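Local coordinates for cytochrome P450 monooxygenase (Rhodococcus sp. ECU0066, PDB 6KBH), which probably acts as a self-sufficient monooxygenase, a cytochrome P450 that carries heme, FMN and a [2Fe-2S] cluster on a single chain, at residues M477-L482 with V557-R562; L491-D496 with T533-V538. All blocks are in the same frame, centred on the assembly; numbering follows the deposited sequence.

Both contacts belong to one antiparallel sheet of the flavin-binding domain, with their centres 8 Å apart. Strand 475-486 is the partner of strand 560-567 in contact 1 and, on its other edge, lies beside strand 489-496, which pairs with 533-536 in contact 2. The shared seam is the hairpin 475-486/489-496: backbone hydrogen bonds join Ala478 to Arg495, and Ser480 OG bonds to Thr493 O. Contact 2 reaches the FMN at Ala537 and Val538. Contact 1 sits farther off, the side chain of Leu561 being about 13 Å from the flavin nucleotide.

Contact 1 of 2, residues M477-L482 with V557-R562; sequences MAVSGL and VGATLR
The flat groups that meet here are peptide planes: Gly558 N donates a hydrogen bond to Val479 O (3.1 Å), lying in that carbonyl's plane, whereas Val479 N bonds to Ala559 O from 25° outside its plane. Ala559 O also takes a CA-H...O contact from Ala478 CA (3.4 Å). Leu561 N bonds to Met477 O at 2.9 Å; the return bond, Met477 N to Leu561 O, is weak. Met477 and Leu561 form the hydrogen-bonded pair, with side chains on one face. Ala478 and Thr560, the non-hydrogen-bonded pair, use the other face, where Ala478 CB rests on Thr560 CG2 at 3.8 Å. Val479 CG1 is set between the backbone N and the carbonyl carbon (chi1 48°) and packs on Ala559 CB at 3.9 Å. Leu482 and Val557 run alongside in opposite senses, Leu482 CD2 meeting Val557 CG2 (3.4 Å). Gly558 has a positive phi of 88°, where a CB would jam against the carbonyl of Val557. On its other edge 477-482 is hydrogen-bonded to strand 489-496. A loop thus turns into strand 560-567 beside its antiparallel neighbour, as expected of the antiparallel beta barrel that holds the flavin in the ferredoxin reductase family.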
loop_
_atom_site.group_PDB
_atom_site.type_symbol
_atom_site.label_atom_id
_atom_site.label_comp_id
_atom_site.label_asym_id
_atom_site.label_seq_id
_atom_site.Cartn_x
_atom_site.Cartn_y
_atom_site.Cartn_z
ATOM N N MET A 477 11.222 -17.073 3.663
ATOM C CA MET A 477 11.768 -18.383 3.965
ATOM C C MET A 477 13.156 -18.546 3.356
ATOM O O MET A 477 13.612 -17.737 2.544
ATOM C CB MET A 477 10.839 -19.495 3.474
ATOM C CG MET A 477 9.472 -19.536 4.133
ATOM S SD MET A 477 8.257 -20.293 3.063
ATOM C CE MET A 477 7.879 -21.737 3.969
ATOM N N ALA A 478 13.826 -19.618 3.761
ATOM C CA ALA A 478 15.162 -19.939 3.295
ATOM C C ALA A 478 15.121 -21.232 2.500
ATOM O O ALA A 478 14.332 -22.138 2.794
ATOM C CB ALA A 478 16.145 -20.073 4.469
ATOM N N VAL A 479 15.969 -21.304 1.481
ATOM C CA VAL A 479 16.071 -22.492 0.641
ATOM C C VAL A 479 17.097 -23.430 1.271
ATOM O O VAL A 479 18.293 -23.123 1.310
ATOM C CB VAL A 479 16.444 -22.131 -0.804
ATOM C CG1 VAL A 479 17.627 -21.163 -0.855
ATOM C CG2 VAL A 479 16.734 -23.388 -1.601
ATOM N N SER A 480 16.626 -24.573 1.767
ATOM C CA SER A 480 17.505 -25.547 2.402
ATOM C C SER A 480 18.042 -26.597 1.439
ATOM O O SER A 480 19.008 -27.286 1.779
ATOM C CB SER A 480 16.769 -26.247 3.542
ATOM O OG SER A 480 15.594 -26.889 3.069
ATOM N N GLY A 481 17.442 -26.740 0.259
ATOM C CA GLY A 481 17.922 -27.726 -0.686
ATOM C C GLY A 481 17.359 -27.614 -2.088
ATOM O O GLY A 481 16.177 -27.305 -2.273
ATOM N N LEU A 482 18.210 -27.868 -3.082
ATOM C CA LEU A 482 17.827 -27.916 -4.488
ATOM C C LEU A 482 18.099 -29.318 -5.010
ATOM O O LEU A 482 19.235 -29.791 -4.945
ATOM C CB LEU A 482 18.608 -26.897 -5.322
ATOM C CG LEU A 482 18.444 -25.412 -5.023
ATOM C CD1 LEU A 482 17.011 -25.149 -4.617
ATOM C CD2 LEU A 482 19.422 -24.945 -3.964
ATOM N N VAL A 557 21.581 -22.616 -2.452
ATOM C CA VAL A 557 21.263 -22.935 -1.063
ATOM C C VAL A 557 21.620 -21.723 -0.209
ATOM O O VAL A 557 22.563 -20.987 -0.523
ATOM C CB VAL A 557 22.012 -24.199 -0.587
ATOM C CG1 VAL A 557 21.969 -24.335 0.927
ATOM C CG2 VAL A 557 21.424 -25.441 -1.217
ATOM N N GLY A 558 20.859 -21.489 0.859
ATOM C CA GLY A 558 21.156 -20.423 1.787
ATOM C C GLY A 558 20.552 -19.082 1.437
ATOM O O GLY A 558 20.574 -18.174 2.277
ATOM N N ALA A 559 20.030 -18.920 0.224
ATOM C CA ALA A 559 19.314 -17.704 -0.117
ATOM C C ALA A 559 17.979 -17.653 0.623
ATOM O O ALA A 559 17.528 -18.636 1.220
ATOM C CB ALA A 559 19.085 -17.620 -1.626
ATOM N N THR A 560 17.342 -16.490 0.591
ATOM C CA THR A 560 16.018 -16.350 1.175
ATOM C C THR A 560 15.093 -15.641 0.201
ATOM O O THR A 560 15.471 -14.648 -0.421
ATOM C CB THR A 560 16.046 -15.599 2.514
ATOM O OG1 THR A 560 16.753 -14.356 2.376
ATOM C CG2 THR A 560 16.695 -16.462 3.581
ATOM N N LEU A 561 13.886 -16.161 0.080
ATOM C CA LEU A 561 12.905 -15.695 -0.869
ATOM C C LEU A 561 11.682 -15.244 -0.082
ATOM O O LEU A 561 11.274 -15.898 0.879
ATOM C CB LEU A 561 12.491 -16.816 -1.826
ATOM C CG LEU A 561 13.388 -17.161 -3.013
ATOM C CD1 LEU A 561 12.928 -18.466 -3.646
ATOM C CD2 LEU A 561 13.368 -16.048 -4.012
ATOM N N ARG A 562 11.095 -14.133 -0.499
ATOM C CA ARG A 562 9.810 -13.700 0.019
ATOM C C ARG A 562 8.714 -14.532 -0.638
ATOM O O ARG A 562 8.692 -14.706 -1.857
ATOM C CB ARG A 562 9.578 -12.208 -0.244
ATOM C CG ARG A 562 8.124 -11.826 -0.252
ATOM C CD ARG A 562 7.925 -10.390 0.229
ATOM N NE ARG A 562 7.872 -9.423 -0.868
ATOM C CZ ARG A 562 6.750 -8.975 -1.430
ATOM N NH1 ARG A 562 5.566 -9.384 -0.997
ATOM N NH2 ARG A 562 6.811 -8.102 -2.420
#

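Contact 2 of 2, residues L491-D496 with T533-V538; sequences LITLRD and TFQVAV. With FMN (flavin mononucleotide), chain B.
Ile492 and Val536 are joined by two backbone hydrogen bonds, with Ile492 N 2.7 Å from Val536 O, and Leu494 and Phe534 by two more, with Leu494 N 2.9 Å from Phe534 O. Among the apolar contacts, Ile492 CB meets Val536 CG2 (3.9 Å) and Ile492 CD1 meets Val538 CG1; helix 547-554 covers this face, its Ile551 touching both Ile492 and Val538. Apart from these, Leu491 CD1 packs on Ala537 CB (3.8 Å). The two strands are neighbours in the six-stranded antiparallel beta barrel of the ferredoxin-reductase-type flavin domain; on the other edge of 533-536 the backbone of Gln535 bonds to that of Cys525, which helps close the barrel. The continuation of 533-536 reaches the cofactor: Val538 CA lies 3.8 Å from FMN C8M, and Ala537 O is near C7M, both methyls of the dimethylbenzene ring. Thr493 and Gln535 lie side by side. Gln535 is extended beyond CG (chi2 180°), and its amide passes the methyls Thr493 CG2 and Leu491 CD2, with NE2 3.8 Å from the latter. An alanine here would remove CG and the amide and would probably leave a gap beside both methyls. Thr493 OG1 turns elsewhere, bonding to Gly481 O.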
loop_
_atom_site.group_PDB
_atom_site.type_symbol
_atom_site.label_atom_id
_atom_site.label_comp_id
_atom_site.label_asym_id
_atom_site.label_seq_id
_atom_site.Cartn_x
_atom_site.Cartn_y
_atom_site.Cartn_z
ATOM N N LEU A 491 13.529 -29.314 -7.605
ATOM C CA LEU A 491 12.695 -29.437 -6.419
ATOM C C LEU A 491 13.307 -28.559 -5.334
ATOM O O LEU A 491 14.417 -28.830 -4.857
ATOM C CB LEU A 491 12.582 -30.887 -5.959
ATOM C CG LEU A 491 11.589 -31.086 -4.808
ATOM C CD1 LEU A 491 10.173 -30.717 -5.233
ATOM C CD2 LEU A 491 11.637 -32.505 -4.266
ATOM N N ILE A 492 12.591 -27.510 -4.943
ATOM C CA ILE A 492 13.075 -26.559 -3.949
ATOM C C ILE A 492 12.455 -26.893 -2.601
ATOM O O ILE A 492 11.238 -27.106 -2.501
ATOM C CB ILE A 492 12.754 -25.111 -4.354
ATOM C CG1 ILE A 492 13.321 -24.801 -5.735
ATOM C CG2 ILE A 492 13.324 -24.145 -3.339
ATOM C CD1 ILE A 492 12.961 -23.423 -6.225
ATOM N N THR A 493 13.290 -26.949 -1.569
ATOM C CA THR A 493 12.845 -27.128 -0.194
ATOM C C THR A 493 12.968 -25.788 0.521
ATOM O O THR A 493 14.075 -25.257 0.665
ATOM C CB THR A 493 13.671 -28.197 0.518
ATOM O OG1 THR A 493 15.042 -28.064 0.135
ATOM C CG2 THR A 493 13.196 -29.580 0.133
ATOM N N LEU A 494 11.837 -25.241 0.960
ATOM C CA LEU A 494 11.789 -23.901 1.534
ATOM C C LEU A 494 11.506 -23.990 3.027
ATOM O O LEU A 494 10.484 -24.553 3.440
ATOM C CB LEU A 494 10.744 -23.047 0.820
ATOM C CG LEU A 494 11.234 -22.587 -0.557
ATOM C CD1 LEU A 494 10.146 -21.843 -1.312
ATOM C CD2 LEU A 494 12.492 -21.732 -0.423
ATOM N N ARG A 495 12.408 -23.415 3.824
ATOM C CA ARG A 495 12.394 -23.463 5.281
ATOM C C ARG A 495 11.982 -22.115 5.856
ATOM O O ARG A 495 12.474 -21.074 5.409
ATOM C CB ARG A 495 13.790 -23.808 5.817
ATOM C CG ARG A 495 14.188 -25.247 5.679
ATOM C CD ARG A 495 13.424 -26.090 6.661
ATOM N NE ARG A 495 13.411 -27.478 6.237
ATOM C CZ ARG A 495 14.293 -28.412 6.586
ATOM N NH1 ARG A 495 15.291 -28.136 7.415
ATOM N NH2 ARG A 495 14.150 -29.636 6.094
ATOM N N ASP A 496 11.127 -22.126 6.882
ATOM C CA ASP A 496 10.787 -20.899 7.600
ATOM C C ASP A 496 11.859 -20.626 8.649
ATOM O O ASP A 496 12.092 -21.449 9.543
ATOM C CB ASP A 496 9.401 -20.986 8.251
ATOM C CG ASP A 496 9.017 -19.701 9.017
ATOM O OD1 ASP A 496 9.837 -18.765 9.127
ATOM O OD2 ASP A 496 7.865 -19.629 9.511
ATOM N N THR A 533 8.035 -26.911 6.444
ATOM C CA THR A 533 8.476 -26.678 5.069
ATOM C C THR A 533 7.369 -26.638 4.022
ATOM O O THR A 533 6.272 -27.182 4.190
ATOM C CB THR A 533 9.443 -27.753 4.587
ATOM O OG1 THR A 533 9.077 -29.029 5.135
ATOM C CG2 THR A 533 10.877 -27.373 4.876
ATOM N N PHE A 534 7.737 -26.024 2.901
ATOM C CA PHE A 534 7.039 -26.108 1.631
ATOM C C PHE A 534 7.996 -26.667 0.585
ATOM O O PHE A 534 9.206 -26.428 0.642
ATOM C CB PHE A 534 6.542 -24.735 1.197
ATOM C CG PHE A 534 5.403 -24.219 2.018
ATOM C CD1 PHE A 534 4.533 -25.087 2.652
ATOM C CD2 PHE A 534 5.209 -22.858 2.162
ATOM C CE1 PHE A 534 3.486 -24.602 3.410
ATOM C CE2 PHE A 534 4.170 -22.369 2.907
ATOM C CZ PHE A 534 3.306 -23.238 3.537
ATOM N N GLN A 535 7.451 -27.415 -0.373
ATOM C CA GLN A 535 8.231 -27.943 -1.486
ATOM C C GLN A 535 7.550 -27.584 -2.795
ATOM O O GLN A 535 6.347 -27.814 -2.961
ATOM C CB GLN A 535 8.410 -29.463 -1.386
ATOM C CG GLN A 535 9.761 -29.890 -0.835
ATOM C CD GLN A 535 9.900 -31.396 -0.739
ATOM O OE1 GLN A 535 8.913 -32.126 -0.786
ATOM N NE2 GLN A 535 11.133 -31.868 -0.598
ATOM N N VAL A 536 8.321 -27.020 -3.718
ATOM C CA VAL A 536 7.850 -26.692 -5.055
ATOM C C VAL A 536 8.829 -27.275 -6.063
ATOM O O VAL A 536 10.014 -27.464 -5.769
ATOM C CB VAL A 536 7.696 -25.171 -5.263
ATOM C CG1 VAL A 536 6.555 -24.636 -4.419
ATOM C CG2 VAL A 536 8.992 -24.457 -4.922
ATOM N N ALA A 537 8.327 -27.562 -7.262
ATOM C CA ALA A 537 9.124 -28.194 -8.311
ATOM C C ALA A 537 9.066 -27.340 -9.575
ATOM O O ALA A 537 8.247 -27.595 -10.454
ATOM C CB ALA A 537 8.645 -29.618 -8.573
ATOM N N VAL A 538 9.958 -26.360 -9.691
ATOM C CA VAL A 538 9.885 -25.399 -10.788
ATOM C C VAL A 538 10.506 -25.985 -12.052
ATOM O O VAL A 538 11.555 -26.639 -12.009
ATOM C CB VAL A 538 10.568 -24.080 -10.390
ATOM C CG1 VAL A 538 12.017 -24.330 -10.034
ATOM C CG2 VAL A 538 10.450 -23.054 -11.510
HETATM N N1 FMN B . 0.983 -20.661 -12.375
HETATM C C2 FMN B . -0.173 -20.333 -11.778
HETATM O O2 FMN B . -0.810 -19.311 -12.191
HETATM N N3 FMN B . -0.680 -21.041 -10.760
HETATM C C4 FMN B . -0.009 -22.124 -10.319
HETATM O O4 FMN B . -0.501 -22.858 -9.292
HETATM C C4A FMN B . 1.193 -22.490 -10.922
HETATM N N5 FMN B . 1.851 -23.571 -10.473
HETATM C C5A FMN B . 3.006 -23.909 -11.057
HETATM C C6 FMN B . 3.659 -25.027 -10.572
HETATM C C7 FMN B . 4.849 -25.422 -11.137
HETATM C C7M FMN B . 5.473 -26.684 -10.492
HETATM C C8 FMN B . 5.408 -24.708 -12.204
HETATM C C8M FMN B . 6.720 -25.102 -12.853
HETATM C C9 FMN B . 4.742 -23.592 -12.700
HETATM C C9A FMN B . 3.540 -23.174 -12.122
HETATM N N10 FMN B . 2.871 -22.091 -12.576
HETATM C C10 FMN B . 1.699 -21.738 -11.978
HETATM C "C1'" FMN B . 3.402 -21.242 -13.689
HETATM C "C2'" FMN B . 4.362 -20.189 -13.196
HETATM O "O2'" FMN B . 3.774 -19.215 -12.436
HETATM C "C3'" FMN B . 5.080 -19.530 -14.346
HETATM O "O3'" FMN B . 4.222 -18.965 -15.302
HETATM C "C4'" FMN B . 6.062 -20.511 -15.022
HETATM O "O4'" FMN B . 6.885 -21.293 -14.242
HETATM C "C5'" FMN B . 7.091 -19.758 -15.918
HETATM O "O5'" FMN B . 7.651 -18.526 -15.400
HETATM P P FMN B . 8.375 -17.558 -16.401
HETATM O O1P FMN B . 8.364 -16.153 -15.856
HETATM O O2P FMN B . 9.802 -17.962 -16.600
HETATM O O3P FMN B . 7.645 -17.626 -17.705
#